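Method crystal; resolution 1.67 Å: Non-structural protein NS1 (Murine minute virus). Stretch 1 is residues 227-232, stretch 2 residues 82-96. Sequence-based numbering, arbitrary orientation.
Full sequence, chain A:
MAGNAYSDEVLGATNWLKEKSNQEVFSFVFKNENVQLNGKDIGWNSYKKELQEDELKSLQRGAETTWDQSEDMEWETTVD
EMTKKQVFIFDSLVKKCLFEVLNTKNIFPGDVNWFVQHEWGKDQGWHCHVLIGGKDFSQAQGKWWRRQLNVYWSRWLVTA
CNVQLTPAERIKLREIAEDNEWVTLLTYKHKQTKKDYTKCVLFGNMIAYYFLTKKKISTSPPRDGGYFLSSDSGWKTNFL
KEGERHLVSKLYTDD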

# COMPACT_ATOMS: atom_id res chain seq x y z
N TYR A 227 -1.50 -1.37 11.77
CA TYR A 227 -1.62 -0.60 10.52
C TYR A 227 -1.39 0.89 10.80
O TYR A 227 -1.68 1.40 11.90
CB TYR A 227 -3.00 -0.81 9.87
CG TYR A 227 -4.14 -0.04 10.53
CD1 TYR A 227 -4.78 -0.55 11.66
CD2 TYR A 227 -4.56 1.19 10.04
CE1 TYR A 227 -5.80 0.15 12.28
CE2 TYR A 227 -5.59 1.89 10.64
CZ TYR A 227 -6.20 1.37 11.77
OH TYR A 227 -7.22 2.07 12.39
N PHE A 228 -0.87 1.58 9.80
CA PHE A 228 -0.67 3.03 9.86
C PHE A 228 -1.86 3.80 9.31
O PHE A 228 -2.34 4.76 9.91
CB PHE A 228 0.55 3.46 9.06
CG PHE A 228 1.88 3.06 9.65
CD1 PHE A 228 2.43 3.79 10.70
CD2 PHE A 228 2.60 2.02 9.10
CE1 PHE A 228 3.68 3.45 11.21
CE2 PHE A 228 3.84 1.66 9.61
CZ PHE A 228 4.38 2.38 10.67
N LEU A 229 -2.31 3.39 8.13
CA LEU A 229 -3.06 4.25 7.24
C LEU A 229 -3.70 3.36 6.19
O LEU A 229 -3.05 2.44 5.69
CB LEU A 229 -2.11 5.28 6.57
CG LEU A 229 -2.66 6.34 5.62
CD1 LEU A 229 -3.25 7.47 6.44
CD2 LEU A 229 -1.55 6.89 4.72
N SER A 230 -4.96 3.62 5.84
CA SER A 230 -5.63 2.90 4.77
C SER A 230 -6.36 3.85 3.86
O SER A 230 -6.67 4.98 4.25
CB SER A 230 -6.61 1.86 5.32
OG SER A 230 -5.99 1.06 6.30
N SER A 231 -6.66 3.40 2.65
CA SER A 231 -7.47 4.19 1.72
C SER A 231 -8.07 3.31 0.65
O SER A 231 -7.60 2.20 0.40
CB SER A 231 -6.64 5.29 1.06
OG SER A 231 -5.49 4.75 0.42
N ASP A 232 -9.10 3.80 -0.02
CA ASP A 232 -9.67 3.01 -1.09
C ASP A 232 -10.20 3.90 -2.20
O ASP A 232 -10.26 5.13 -2.05
CB ASP A 232 -10.78 2.10 -0.54
CG ASP A 232 -11.89 2.88 0.13
OD1 ASP A 232 -12.59 3.62 -0.58
OD2 ASP A 232 -12.07 2.73 1.36
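Stretch 2, residues 82-96: MTKKQVFIFDSLVKK

Helix 82-96 packed along strand 227-232 of NS1. Stretch 2 is helical throughout, held by successive i to i+4 backbone hydrogen bonds from Q86 N to M82 O (3.0 Å) through K96 N to S92 O (2.9 Å), and the helix extends beyond the stretch at both ends. It runs in roughly the same direction as the strand, with a signed crossing angle of -30° and a closest axial approach of 9.6 Å. The backbones are in register at F228 and V87, whose CA atoms lie 7.9 Å apart. The two stretches together bury 322 Å², most of it around L229, F228 and V87, all with CA-to-CB bonds pointing toward the partner.

F228 (chi1 m) offers one ring face to V87: V87 CG2 sits 4.1 Å from the centroid of the F228 ring and only 9° off its normal, a CH-pi contact. One turn earlier in the helix, T83 CG2 comes within 3.6 Å of F228 CE1. L229 (t, p) also meets V87, and its CD2 atom makes the closest approach to three helix residues: V87 CG1 at 4.3 Å, F88 CD1 at 4.4 Å, near the plane of the ring at its edge, and D91 CG at 4.1 Å.

Farther along, the contact turns polar. K95, with chi2 to chi4 all t, extends its amine to S231, where K95 NZ donates a hydrogen bond to S231 OG (2.7 Å). The same amine forms a salt bridge with D91 one turn back, K95 NZ to D91 OD2 being 3.0 Å. A water completes the cluster, donating to D91 OD1 (2.8 Å) and lying 2.6 Å from S231 OG. From L229 onward the CA-to-CB bonds alternate, those of S230 and D232 pointing away from the helix; F228 (phi/psi -92/-48) breaks the pattern, so that it and L229 both point toward it.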

# COMPACT_ATOMS: atom_id res chain seq x y z
N MET A 82 9.32 11.27 11.49
CA MET A 82 10.01 10.74 10.31
C MET A 82 9.24 9.56 9.73
O MET A 82 9.18 9.38 8.52
CB MET A 82 11.44 10.30 10.65
CG MET A 82 12.17 9.62 9.48
SD MET A 82 13.95 9.38 9.72
CE MET A 82 14.49 11.05 10.00
N THR A 83 8.64 8.77 10.62
CA THR A 83 7.89 7.59 10.21
C THR A 83 6.62 7.99 9.46
O THR A 83 6.34 7.47 8.37
CB THR A 83 7.57 6.73 11.43
OG1 THR A 83 8.79 6.11 11.89
CG2 THR A 83 6.56 5.63 11.09
N LYS A 84 5.86 8.91 10.03
CA LYS A 84 4.67 9.43 9.37
C LYS A 84 5.00 10.03 8.00
O LYS A 84 4.33 9.75 7.01
CB LYS A 84 3.99 10.49 10.24
CG LYS A 84 3.21 9.89 11.42
CD LYS A 84 2.74 10.97 12.40
CE LYS A 84 1.94 12.06 11.70
NZ LYS A 84 1.61 13.20 12.61
N LYS A 85 6.04 10.86 7.95
CA LYS A 85 6.43 11.46 6.69
C LYS A 85 6.76 10.41 5.64
O LYS A 85 6.33 10.52 4.48
CB LYS A 85 7.64 12.37 6.88
CG LYS A 85 7.90 13.25 5.68
CD LYS A 85 8.51 14.56 6.11
CE LYS A 85 8.26 15.66 5.09
NZ LYS A 85 6.86 16.18 5.13
N GLN A 86 7.51 9.39 6.02
CA GLN A 86 7.90 8.39 5.04
C GLN A 86 6.69 7.60 4.57
O GLN A 86 6.59 7.26 3.38
CB GLN A 86 8.98 7.46 5.60
CG GLN A 86 9.43 6.37 4.61
CD GLN A 86 10.21 6.94 3.44
OE1 GLN A 86 11.44 7.02 3.49
NE2 GLN A 86 9.50 7.34 2.37
N VAL A 87 5.77 7.30 5.49
CA VAL A 87 4.56 6.55 5.10
C VAL A 87 3.71 7.38 4.12
O VAL A 87 3.17 6.84 3.15
CB VAL A 87 3.73 6.14 6.32
CG1 VAL A 87 2.36 5.64 5.89
CG2 VAL A 87 4.46 5.06 7.11
N PHE A 88 3.62 8.69 4.36
CA PHE A 88 2.86 9.56 3.45
C PHE A 88 3.50 9.58 2.06
O PHE A 88 2.80 9.49 1.04
CB PHE A 88 2.78 10.99 3.98
CG PHE A 88 2.11 11.11 5.31
CD1 PHE A 88 1.23 10.12 5.75
CD2 PHE A 88 2.36 12.20 6.13
CE1 PHE A 88 0.62 10.22 6.98
CE2 PHE A 88 1.74 12.31 7.36
CZ PHE A 88 0.87 11.32 7.79
N ILE A 89 4.82 9.71 2.03
CA ILE A 89 5.54 9.63 0.77
C ILE A 89 5.30 8.28 0.10
O ILE A 89 4.99 8.24 -1.08
CB ILE A 89 7.04 9.86 0.98
CG1 ILE A 89 7.27 11.34 1.35
CG2 ILE A 89 7.83 9.48 -0.28
CD1 ILE A 89 8.68 11.67 1.80
N PHE A 90 5.42 7.17 0.83
CA PHE A 90 5.21 5.87 0.18
C PHE A 90 3.78 5.73 -0.34
O PHE A 90 3.57 5.12 -1.40
CB PHE A 90 5.54 4.73 1.14
CG PHE A 90 7.01 4.47 1.31
CD1 PHE A 90 7.92 4.72 0.28
CD2 PHE A 90 7.48 3.94 2.51
CE1 PHE A 90 9.28 4.46 0.46
CE2 PHE A 90 8.83 3.66 2.67
CZ PHE A 90 9.73 3.93 1.65
N ASP A 91 2.81 6.29 0.36
CA ASP A 91 1.42 6.21 -0.12
C ASP A 91 1.32 6.87 -1.48
O ASP A 91 0.74 6.30 -2.41
CB ASP A 91 0.45 6.87 0.87
CG ASP A 91 -0.99 6.47 0.63
OD1 ASP A 91 -1.29 5.25 0.72
OD2 ASP A 91 -1.82 7.36 0.34
N SER A 92 1.95 8.03 -1.63
CA SER A 92 1.93 8.70 -2.93
C SER A 92 2.65 7.89 -4.00
O SER A 92 2.17 7.82 -5.13
CB SER A 92 2.51 10.14 -2.84
OG SER A 92 3.93 10.17 -2.67
N LEU A 93 3.80 7.28 -3.67
CA LEU A 93 4.57 6.52 -4.64
C LEU A 93 3.88 5.22 -5.08
O LEU A 93 3.91 4.87 -6.27
CB LEU A 93 5.96 6.19 -4.10
CG LEU A 93 6.88 7.40 -3.83
CD1 LEU A 93 8.19 6.87 -3.28
CD2 LEU A 93 7.11 8.25 -5.09
N VAL A 94 3.30 4.51 -4.12
CA VAL A 94 2.53 3.31 -4.42
C VAL A 94 1.41 3.63 -5.40
O VAL A 94 1.26 2.97 -6.44
CB VAL A 94 1.96 2.67 -3.14
CG1 VAL A 94 0.98 1.55 -3.50
CG2 VAL A 94 3.12 2.11 -2.29
N LYS A 95 0.64 4.67 -5.08
CA LYS A 95 -0.48 5.04 -5.93
C LYS A 95 -0.01 5.52 -7.30
O LYS A 95 -0.65 5.20 -8.30
CB LYS A 95 -1.34 6.08 -5.23
CG LYS A 95 -2.08 5.44 -4.08
CD LYS A 95 -2.83 6.41 -3.21
CE LYS A 95 -3.57 5.61 -2.13
NZ LYS A 95 -4.29 6.52 -1.19
N LYS A 96 1.10 6.27 -7.35
CA LYS A 96 1.67 6.66 -8.64
C LYS A 96 1.94 5.42 -9.50
O LYS A 96 1.64 5.42 -10.68
CB LYS A 96 2.96 7.46 -8.46
CG LYS A 96 3.51 8.02 -9.76
CD LYS A 96 2.66 9.19 -10.22
CE LYS A 96 3.26 9.84 -11.47
NZ LYS A 96 2.49 11.04 -11.86
O HOH W 1 -3.57 4.67 2.19